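Local coordinates for leucine-rich-repeat protein (Methanosarcina barkeri, PDB 4WNR) that is the Roc–COR-A part of a protein predicted to have serine/threonine kinase activity, and binds GDP and magnesium through its Ras-like Roc domain, at residues G99-H104 / G281-I286; H107-S112 / F332-S337. All blocks are in the same frame, centred on the assembly; numbering follows the deposited sequence.

Contact 1. Residues G99-H104 / G281-I286; sequences GQEIMH and GVYKII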
ATOM      1  N   GLY A  99     -13.311   2.102  -0.640  1.00 70.21           N
ATOM      2  CA  GLY A  99     -14.009   2.494  -1.868  1.00 69.93           C
ATOM      3  C   GLY A  99     -13.513   3.795  -2.475  1.00 72.00           C
ATOM      4  O   GLY A  99     -13.454   3.930  -3.698  1.00 72.87           O
ATOM      5  N   GLN A 100     -13.166   4.755  -1.620  1.00 73.61           N
ATOM      6  CA  GLN A 100     -12.584   6.023  -2.072  1.00 75.67           C
ATOM      7  C   GLN A 100     -11.199   5.838  -2.693  1.00 75.66           C
ATOM      8  O   GLN A 100     -10.830   6.558  -3.623  1.00 76.45           O
ATOM      9  CB  GLN A 100     -12.497   7.027  -0.917  1.00 77.52           C
ATOM     10  CG  GLN A 100     -13.773   7.820  -0.682  1.00 79.60           C
ATOM     11  CD  GLN A 100     -13.555   9.002   0.248  1.00 82.09           C
ATOM     12  OE1 GLN A 100     -13.012   8.850   1.345  1.00 81.48           O
ATOM     13  NE2 GLN A 100     -13.976  10.190  -0.184  1.00 83.45           N
ATOM     14  N   GLU A 101     -10.440   4.874  -2.180  1.00 75.24           N
ATOM     15  CA  GLU A 101      -9.071   4.634  -2.642  1.00 74.59           C
ATOM     16  C   GLU A 101      -9.033   4.075  -4.064  1.00 74.21           C
ATOM     17  O   GLU A 101      -8.219   4.506  -4.879  1.00 75.04           O
ATOM     18  CB  GLU A 101      -8.325   3.695  -1.688  1.00 74.59           C
ATOM     19  CG  GLU A 101      -7.775   4.371  -0.439  1.00 74.61           C
ATOM     20  CD  GLU A 101      -8.851   4.869   0.509  1.00 74.97           C
ATOM     21  OE1 GLU A 101      -9.872   4.171   0.686  1.00 77.37           O
ATOM     22  OE2 GLU A 101      -8.672   5.962   1.088  1.00 74.38           O
ATOM     23  N   ILE A 102      -9.911   3.117  -4.353  1.00 73.98           N
ATOM     24  CA  ILE A 102      -9.986   2.509  -5.685  1.00 74.88           C
ATOM     25  C   ILE A 102     -10.639   3.463  -6.688  1.00 75.22           C
ATOM     26  O   ILE A 102     -10.228   3.524  -7.848  1.00 75.84           O
ATOM     27  CB  ILE A 102     -10.735   1.153  -5.658  1.00 74.42           C
ATOM     28  CG1 ILE A 102      -9.820   0.044  -5.123  1.00 74.45           C
ATOM     29  CG2 ILE A 102     -11.208   0.748  -7.051  1.00 74.78           C
ATOM     30  CD1 ILE A 102      -9.565   0.093  -3.635  1.00 74.57           C
ATOM     31  N   MET A 103     -11.654   4.198  -6.235  1.00 75.56           N
ATOM     32  CA  MET A 103     -12.378   5.145  -7.091  1.00 75.07           C
ATOM     33  C   MET A 103     -11.469   6.280  -7.557  1.00 74.09           C
ATOM     34  O   MET A 103     -11.361   6.541  -8.756  1.00 73.64           O
ATOM     35  CB  MET A 103     -13.587   5.721  -6.348  1.00 76.17           C
ATOM     36  CG  MET A 103     -14.427   6.687  -7.173  1.00 77.50           C
ATOM     37  SD  MET A 103     -16.017   7.074  -6.416  1.00 79.91           S
ATOM     38  CE  MET A 103     -15.505   7.832  -4.874  1.00 79.07           C
ATOM     39  N   HIS A 104     -10.823   6.945  -6.603  1.00 73.24           N
ATOM     40  CA  HIS A 104      -9.912   8.054  -6.900  1.00 73.66           C
ATOM     41  C   HIS A 104      -8.498   7.598  -7.272  1.00 72.62           C
ATOM     42  O   HIS A 104      -7.661   8.424  -7.635  1.00 72.31           O
ATOM     43  CB  HIS A 104      -9.838   9.013  -5.711  1.00 74.83           C
ATOM     44  CG  HIS A 104     -11.151   9.643  -5.365  1.00 75.63           C
ATOM     45  ND1 HIS A 104     -11.863  10.418  -6.257  1.00 76.07           N
ATOM     46  CD2 HIS A 104     -11.876   9.621  -4.223  1.00 76.69           C
ATOM     47  CE1 HIS A 104     -12.973  10.840  -5.679  1.00 77.27           C
ATOM     48  NE2 HIS A 104     -13.005  10.372  -4.443  1.00 77.30           N
ATOM     49  N   GLY A 281      -5.418  14.597   2.243  1.00 79.09           N
ATOM     50  CA  GLY A 281      -4.942  15.796   1.554  1.00 78.51           C
ATOM     51  C   GLY A 281      -5.374  15.833   0.096  1.00 77.47           C
ATOM     52  O   GLY A 281      -5.755  16.885  -0.421  1.00 76.54           O
ATOM     53  N   VAL A 282      -5.321  14.677  -0.559  1.00 76.55           N
ATOM     54  CA  VAL A 282      -5.733  14.550  -1.957  1.00 75.80           C
ATOM     55  C   VAL A 282      -7.253  14.670  -2.102  1.00 75.94           C
ATOM     56  O   VAL A 282      -7.736  15.307  -3.037  1.00 76.44           O
ATOM     57  CB  VAL A 282      -5.248  13.215  -2.569  1.00 75.52           C
ATOM     58  CG1 VAL A 282      -5.816  13.008  -3.968  1.00 75.02           C
ATOM     59  CG2 VAL A 282      -3.728  13.173  -2.615  1.00 75.52           C
ATOM     60  N   TYR A 283      -7.999  14.059  -1.182  1.00 76.59           N
ATOM     61  CA  TYR A 283      -9.468  14.110  -1.224  1.00 77.48           C
ATOM     62  C   TYR A 283     -10.002  15.521  -0.970  1.00 77.74           C
ATOM     63  O   TYR A 283     -11.027  15.910  -1.530  1.00 77.88           O
ATOM     64  CB  TYR A 283     -10.097  13.127  -0.224  1.00 77.08           C
ATOM     65  CG  TYR A 283      -9.726  11.671  -0.438  1.00 76.83           C
ATOM     66  CD1 TYR A 283      -9.618  11.129  -1.719  1.00 77.17           C
ATOM     67  CD2 TYR A 283      -9.505  10.827   0.648  1.00 76.74           C
ATOM     68  CE1 TYR A 283      -9.281   9.799  -1.909  1.00 77.26           C
ATOM     69  CE2 TYR A 283      -9.170   9.496   0.467  1.00 76.81           C
ATOM     70  CZ  TYR A 283      -9.057   8.986  -0.812  1.00 77.40           C
ATOM     71  OH  TYR A 283      -8.725   7.662  -0.995  1.00 76.93           O
ATOM     72  N   LYS A 284      -9.308  16.278  -0.123  1.00 77.01           N
ATOM     73  CA  LYS A 284      -9.647  17.684   0.106  1.00 77.28           C
ATOM     74  C   LYS A 284      -9.583  18.491  -1.193  1.00 78.56           C
ATOM     75  O   LYS A 284     -10.422  19.358  -1.429  1.00 81.04           O
ATOM     76  CB  LYS A 284      -8.727  18.308   1.160  1.00 77.25           C
ATOM     77  CG  LYS A 284      -9.235  18.154   2.582  1.00 77.99           C
ATOM     78  CD  LYS A 284      -8.222  18.656   3.600  1.00 79.52           C
ATOM     79  CE  LYS A 284      -8.889  19.106   4.893  1.00 80.53           C
ATOM     80  NZ  LYS A 284      -9.800  18.082   5.474  1.00 81.50           N
ATOM     81  N   ILE A 285      -8.588  18.193  -2.025  1.00 78.34           N
ATOM     82  CA  ILE A 285      -8.436  18.844  -3.326  1.00 77.53           C
ATOM     83  C   ILE A 285      -9.528  18.381  -4.291  1.00 77.85           C
ATOM     84  O   ILE A 285     -10.192  19.202  -4.919  1.00 78.13           O
ATOM     85  CB  ILE A 285      -7.040  18.576  -3.937  1.00 76.59           C
ATOM     86  CG1 ILE A 285      -5.955  19.223  -3.070  1.00 76.14           C
ATOM     87  CG2 ILE A 285      -6.953  19.111  -5.364  1.00 76.73           C
ATOM     88  CD1 ILE A 285      -4.554  18.719  -3.350  1.00 76.60           C
ATOM     89  N   ILE A 286      -9.714  17.067  -4.394  1.00 78.98           N
ATOM     90  CA  ILE A 286     -10.698  16.484  -5.314  1.00 79.21           C
ATOM     91  C   ILE A 286     -12.123  16.922  -4.966  1.00 80.22           C
ATOM     92  O   ILE A 286     -12.900  17.270  -5.854  1.00 78.90           O
ATOM     93  CB  ILE A 286     -10.611  14.939  -5.338  1.00 79.17           C
ATOM     94  CG1 ILE A 286      -9.282  14.496  -5.963  1.00 78.93           C
ATOM     95  CG2 ILE A 286     -11.771  14.335  -6.125  1.00 79.72           C
ATOM     96  CD1 ILE A 286      -8.945  13.035  -5.748  1.00 78.67           C
TER

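Contact 2. Residues H107-S112 / F332-S337; sequences HQFFLS and FELCYS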
ATOM      1  N   HIS A 107      -4.830   4.444  -4.095  1.00 69.20           N
ATOM      2  CA  HIS A 107      -4.165   3.200  -3.697  1.00 68.15           C
ATOM      3  C   HIS A 107      -2.824   3.012  -4.414  1.00 67.95           C
ATOM      4  O   HIS A 107      -1.939   2.325  -3.909  1.00 67.73           O
ATOM      5  CB  HIS A 107      -5.068   1.993  -3.962  1.00 68.06           C
ATOM      6  CG  HIS A 107      -5.244   1.673  -5.414  1.00 67.77           C
ATOM      7  ND1 HIS A 107      -6.158   2.322  -6.214  1.00 67.27           N
ATOM      8  CD2 HIS A 107      -4.622   0.771  -6.209  1.00 67.80           C
ATOM      9  CE1 HIS A 107      -6.092   1.834  -7.440  1.00 67.68           C
ATOM     10  NE2 HIS A 107      -5.167   0.892  -7.464  1.00 67.73           N
ATOM     11  N   GLN A 108      -2.691   3.629  -5.588  1.00 67.97           N
ATOM     12  CA  GLN A 108      -1.450   3.597  -6.372  1.00 67.94           C
ATOM     13  C   GLN A 108      -0.218   4.079  -5.599  1.00 68.59           C
ATOM     14  O   GLN A 108       0.902   3.651  -5.888  1.00 70.34           O
ATOM     15  CB  GLN A 108      -1.605   4.442  -7.639  1.00 67.85           C
ATOM     16  CG  GLN A 108      -2.512   3.837  -8.697  1.00 67.79           C
ATOM     17  CD  GLN A 108      -2.699   4.760  -9.888  1.00 68.16           C
ATOM     18  OE1 GLN A 108      -3.184   5.881  -9.741  1.00 67.92           O
ATOM     19  NE2 GLN A 108      -2.314   4.294 -11.075  1.00 67.89           N
ATOM     20  N   PHE A 109      -0.423   4.961  -4.621  1.00 67.77           N
ATOM     21  CA  PHE A 109       0.689   5.508  -3.832  1.00 67.49           C
ATOM     22  C   PHE A 109       1.364   4.425  -2.984  1.00 67.31           C
ATOM     23  O   PHE A 109       2.550   4.526  -2.667  1.00 67.27           O
ATOM     24  CB  PHE A 109       0.231   6.645  -2.897  1.00 67.23           C
ATOM     25  CG  PHE A 109      -0.661   7.678  -3.541  1.00 66.52           C
ATOM     26  CD1 PHE A 109      -0.587   7.958  -4.901  1.00 67.42           C
ATOM     27  CD2 PHE A 109      -1.559   8.399  -2.764  1.00 65.73           C
ATOM     28  CE1 PHE A 109      -1.414   8.912  -5.475  1.00 67.46           C
ATOM     29  CE2 PHE A 109      -2.382   9.357  -3.329  1.00 65.86           C
ATOM     30  CZ  PHE A 109      -2.309   9.616  -4.686  1.00 66.96           C
ATOM     31  N   PHE A 110       0.599   3.398  -2.622  1.00 67.30           N
ATOM     32  CA  PHE A 110       1.044   2.383  -1.667  1.00 66.95           C
ATOM     33  C   PHE A 110       1.355   1.023  -2.298  1.00 66.60           C
ATOM     34  O   PHE A 110       1.728   0.088  -1.592  1.00 66.67           O
ATOM     35  CB  PHE A 110      -0.010   2.233  -0.571  1.00 67.15           C
ATOM     36  CG  PHE A 110      -0.558   3.546  -0.085  1.00 67.87           C
ATOM     37  CD1 PHE A 110       0.181   4.346   0.777  1.00 67.62           C
ATOM     38  CD2 PHE A 110      -1.805   3.993  -0.504  1.00 68.44           C
ATOM     39  CE1 PHE A 110      -0.318   5.559   1.221  1.00 67.98           C
ATOM     40  CE2 PHE A 110      -2.309   5.206  -0.063  1.00 68.57           C
ATOM     41  CZ  PHE A 110      -1.565   5.990   0.801  1.00 68.40           C
ATOM     42  N   LEU A 111       1.198   0.913  -3.616  1.00 67.47           N
ATOM     43  CA  LEU A 111       1.596  -0.295  -4.338  1.00 67.90           C
ATOM     44  C   LEU A 111       3.109  -0.293  -4.502  1.00 69.19           C
ATOM     45  O   LEU A 111       3.682   0.694  -4.964  1.00 69.87           O
ATOM     46  CB  LEU A 111       0.924  -0.366  -5.711  1.00 67.80           C
ATOM     47  CG  LEU A 111      -0.601  -0.233  -5.763  1.00 67.35           C
ATOM     48  CD1 LEU A 111      -1.090  -0.487  -7.181  1.00 67.04           C
ATOM     49  CD2 LEU A 111      -1.290  -1.173  -4.785  1.00 67.56           C
ATOM     50  N   SER A 112       3.752  -1.397  -4.130  1.00 70.36           N
ATOM     51  CA  SER A 112       5.211  -1.465  -4.105  1.00 70.84           C
ATOM     52  C   SER A 112       5.751  -2.830  -4.521  1.00 70.80           C
ATOM     53  O   SER A 112       5.021  -3.821  -4.550  1.00 69.90           O
ATOM     54  CB  SER A 112       5.716  -1.121  -2.704  1.00 71.22           C
ATOM     55  OG  SER A 112       5.115  -1.964  -1.737  1.00 69.67           O
ATOM     56  N   PHE A 332       1.008   9.960 -10.633  1.00 81.77           N
ATOM     57  CA  PHE A 332       0.065   8.866 -10.894  1.00 82.90           C
ATOM     58  C   PHE A 332      -1.149   9.289 -11.733  1.00 84.84           C
ATOM     59  O   PHE A 332      -2.162   8.588 -11.763  1.00 85.29           O
ATOM     60  CB  PHE A 332      -0.388   8.248  -9.572  1.00 81.81           C
ATOM     61  CG  PHE A 332       0.729   7.628  -8.786  1.00 80.63           C
ATOM     62  CD1 PHE A 332       1.205   6.366  -9.111  1.00 81.51           C
ATOM     63  CD2 PHE A 332       1.312   8.307  -7.727  1.00 80.06           C
ATOM     64  CE1 PHE A 332       2.238   5.789  -8.389  1.00 80.77           C
ATOM     65  CE2 PHE A 332       2.344   7.735  -7.000  1.00 80.10           C
ATOM     66  CZ  PHE A 332       2.808   6.475  -7.333  1.00 79.55           C
ATOM     67  N   GLU A 333      -1.034  10.429 -12.414  1.00 86.15           N
ATOM     68  CA  GLU A 333      -2.040  10.897 -13.378  1.00 87.97           C
ATOM     69  C   GLU A 333      -3.416  11.187 -12.762  1.00 87.22           C
ATOM     70  O   GLU A 333      -4.450  10.933 -13.379  1.00 87.27           O
ATOM     71  CB  GLU A 333      -2.167   9.912 -14.548  1.00 89.36           C
ATOM     72  CG  GLU A 333      -0.836   9.555 -15.195  1.00 90.57           C
ATOM     73  CD  GLU A 333      -0.996   8.749 -16.469  1.00 91.93           C
ATOM     74  OE1 GLU A 333      -1.852   9.110 -17.304  1.00 93.40           O
ATOM     75  OE2 GLU A 333      -0.256   7.757 -16.639  1.00 92.77           O
ATOM     76  N   LEU A 334      -3.409  11.725 -11.546  1.00 87.30           N
ATOM     77  CA  LEU A 334      -4.608  12.306 -10.934  1.00 87.58           C
ATOM     78  C   LEU A 334      -4.655  13.809 -11.223  1.00 88.90           C
ATOM     79  O   LEU A 334      -5.589  14.503 -10.817  1.00 86.24           O
ATOM     80  CB  LEU A 334      -4.609  12.073  -9.419  1.00 88.14           C
ATOM     81  CG  LEU A 334      -4.966  10.672  -8.913  1.00 88.59           C
ATOM     82  CD1 LEU A 334      -3.996   9.620  -9.429  1.00 88.37           C
ATOM     83  CD2 LEU A 334      -4.999  10.664  -7.392  1.00 88.76           C
ATOM     84  N   CYS A 335      -3.641  14.298 -11.932  1.00 92.29           N
ATOM     85  CA  CYS A 335      -3.466  15.722 -12.173  1.00 94.05           C
ATOM     86  C   CYS A 335      -2.656  15.926 -13.453  1.00 94.56           C
ATOM     87  O   CYS A 335      -1.796  15.108 -13.786  1.00 94.82           O
ATOM     88  CB  CYS A 335      -2.738  16.350 -10.983  1.00 94.67           C
ATOM     89  SG  CYS A 335      -3.328  17.989 -10.534  1.00100.24           S
ATOM     90  N   TYR A 336      -2.939  17.013 -14.167  1.00 95.38           N
ATOM     91  CA  TYR A 336      -2.221  17.351 -15.400  1.00 95.74           C
ATOM     92  C   TYR A 336      -1.861  18.834 -15.418  1.00 96.10           C
ATOM     93  O   TYR A 336      -2.706  19.685 -15.143  1.00 95.82           O
ATOM     94  CB  TYR A 336      -3.064  16.998 -16.625  1.00 96.06           C
ATOM     95  CG  TYR A 336      -3.319  15.514 -16.781  1.00 97.53           C
ATOM     96  CD1 TYR A 336      -2.409  14.698 -17.447  1.00 97.81           C
ATOM     97  CD2 TYR A 336      -4.468  14.927 -16.257  1.00 98.00           C
ATOM     98  CE1 TYR A 336      -2.637  13.338 -17.591  1.00 97.89           C
ATOM     99  CE2 TYR A 336      -4.705  13.569 -16.397  1.00 98.07           C
ATOM    100  CZ  TYR A 336      -3.786  12.780 -17.063  1.00 98.50           C
ATOM    101  OH  TYR A 336      -4.013  11.430 -17.205  1.00 99.88           O
ATOM    102  N   SER A 337      -0.607  19.135 -15.747  1.00 97.29           N
ATOM    103  CA  SER A 337      -0.102  20.507 -15.704  1.00 98.62           C
ATOM    104  C   SER A 337      -0.541  21.320 -16.918  1.00 99.37           C
ATOM    105  O   SER A 337      -0.396  20.876 -18.057  1.00 97.85           O
ATOM    106  CB  SER A 337       1.426  20.515 -15.614  1.00 98.11           C
ATOM    107  OG  SER A 337       1.866  20.011 -14.366  1.00 96.88           O
TER

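Contact 1. Residues G99-H104 / G281-I286
Tyr283 reaches out of helix 275-286 and sets its phenol oxygen against helix 99-104. Its OH donates a hydrogen bond to Glu101 OE2 over 2.7 Å, and the hydroxyl stands above the carboxylate plane, 63° out of it, with the carboxylate oxygen near the plane of the tyrosine ring, at its edge. Glu101 starts away from the partner helix; the bend in its chain (chi2 67°) places CD 3.2 Å from Tyr283 OH. Gln100 lays its extended chain beside the ring, CB 3.8 Å from Tyr283 OH and OE1 over one ring face, 4.0 Å from Tyr283 CE2. On the same side of the ring plane, but by CD1 and CE1, His104 comes in obliquely, its CD2 3.5 Å from Tyr283 CE1. The imidazole also meets Ile286, one turn further along: the two side chains lie alongside, running in opposite senses, with His104 CE1 3.7 Å from Ile286 CG2.

Helix 99-104 follows strand 88-96 at the place of switch II in Ras-like G domains, consistent with COR meeting the part of Roc expected, as in its relatives, to respond to the nucleotide. The axes run 12.0 Å apart at 62°, a separation bridged mainly by the tyrosine. In the GDP-bound state the side chain of Glu101 lies about 7 Å from the magnesium ion, near the site without belonging to its first shell. Around the contact, Tyr283 OH is also hydrogen-bonded to Thr106 OG1, and Gly99 N of helix 99-104 to Gln74 OE1. On the COR side, Val282 and Ile285 turn to helix 322-331, where both touch Met329.

Contact 2. Residues H107-S112 / F332-S337
Phe332 presents one face of its ring to the backbone of Gln108 and Phe109, just where a Schellman motif ends helix 322-331 of the COR domain. In that motif Leu334 N bonds back to Met329 O and Glu333 N to Lys330 O, with Glu333 at positive phi as the C-prime residue; Phe332 and Leu334, either side of it, both point toward the Roc segment. Gln108 C sits 4.1 Å above the Phe332 ring plane, offset toward the rim, and Phe109 N lies over the same ring. Standing anti to its own carbonyl carbon (chi1 -62°), Phe332 CG comes 4.1 Å from Gln108 CB. Gln108 runs alongside the phenylalanine in the opposite sense, its CB 3.7 Å from Phe332 CD1; its side chain also touches His135 and Phe139 of helix 129-140.

Phe109, on the 3-10 turn that follows the switch helix, completes the group. It meets Phe332 obliquely, the ring planes 50° apart, with Phe332 CD2 at the edge of the Phe109 ring, 3.4 Å from Phe109 CD1. This ring is buried between two COR helices, touching Ile278 and Val282 on one and Leu328 on the other. No hydrogen bond joins the two segments; van der Waals contact, much of it aromatic, holds them together. Leu334 reaches Phe109 tip to tip, its CD2 4.0 Å from Phe109 CZ.

From the N terminus, the Roc domain first lays down helix 99-104 and, shortly after it, the turn 107-112; the chain then finishes Roc and enters COR. Contact 1 closes a loop when helix 275-286 returns to the switch helix, and contact 2 closes a second at the end of helix 322-331. The segments alternate, so the loops cross. The centres of the two contacts are about 11 Å apart; together they hold helix 275-286 and the end of helix 322-331 against adjoining pieces of the G domain. The contacts also touch directly: Glu101 O probably accepts a hydrogen bond from His107 ND1, Val282 CG2 lies 4.1 Å from Phe109 CE2, and Leu334 CD2 packs against His104 O.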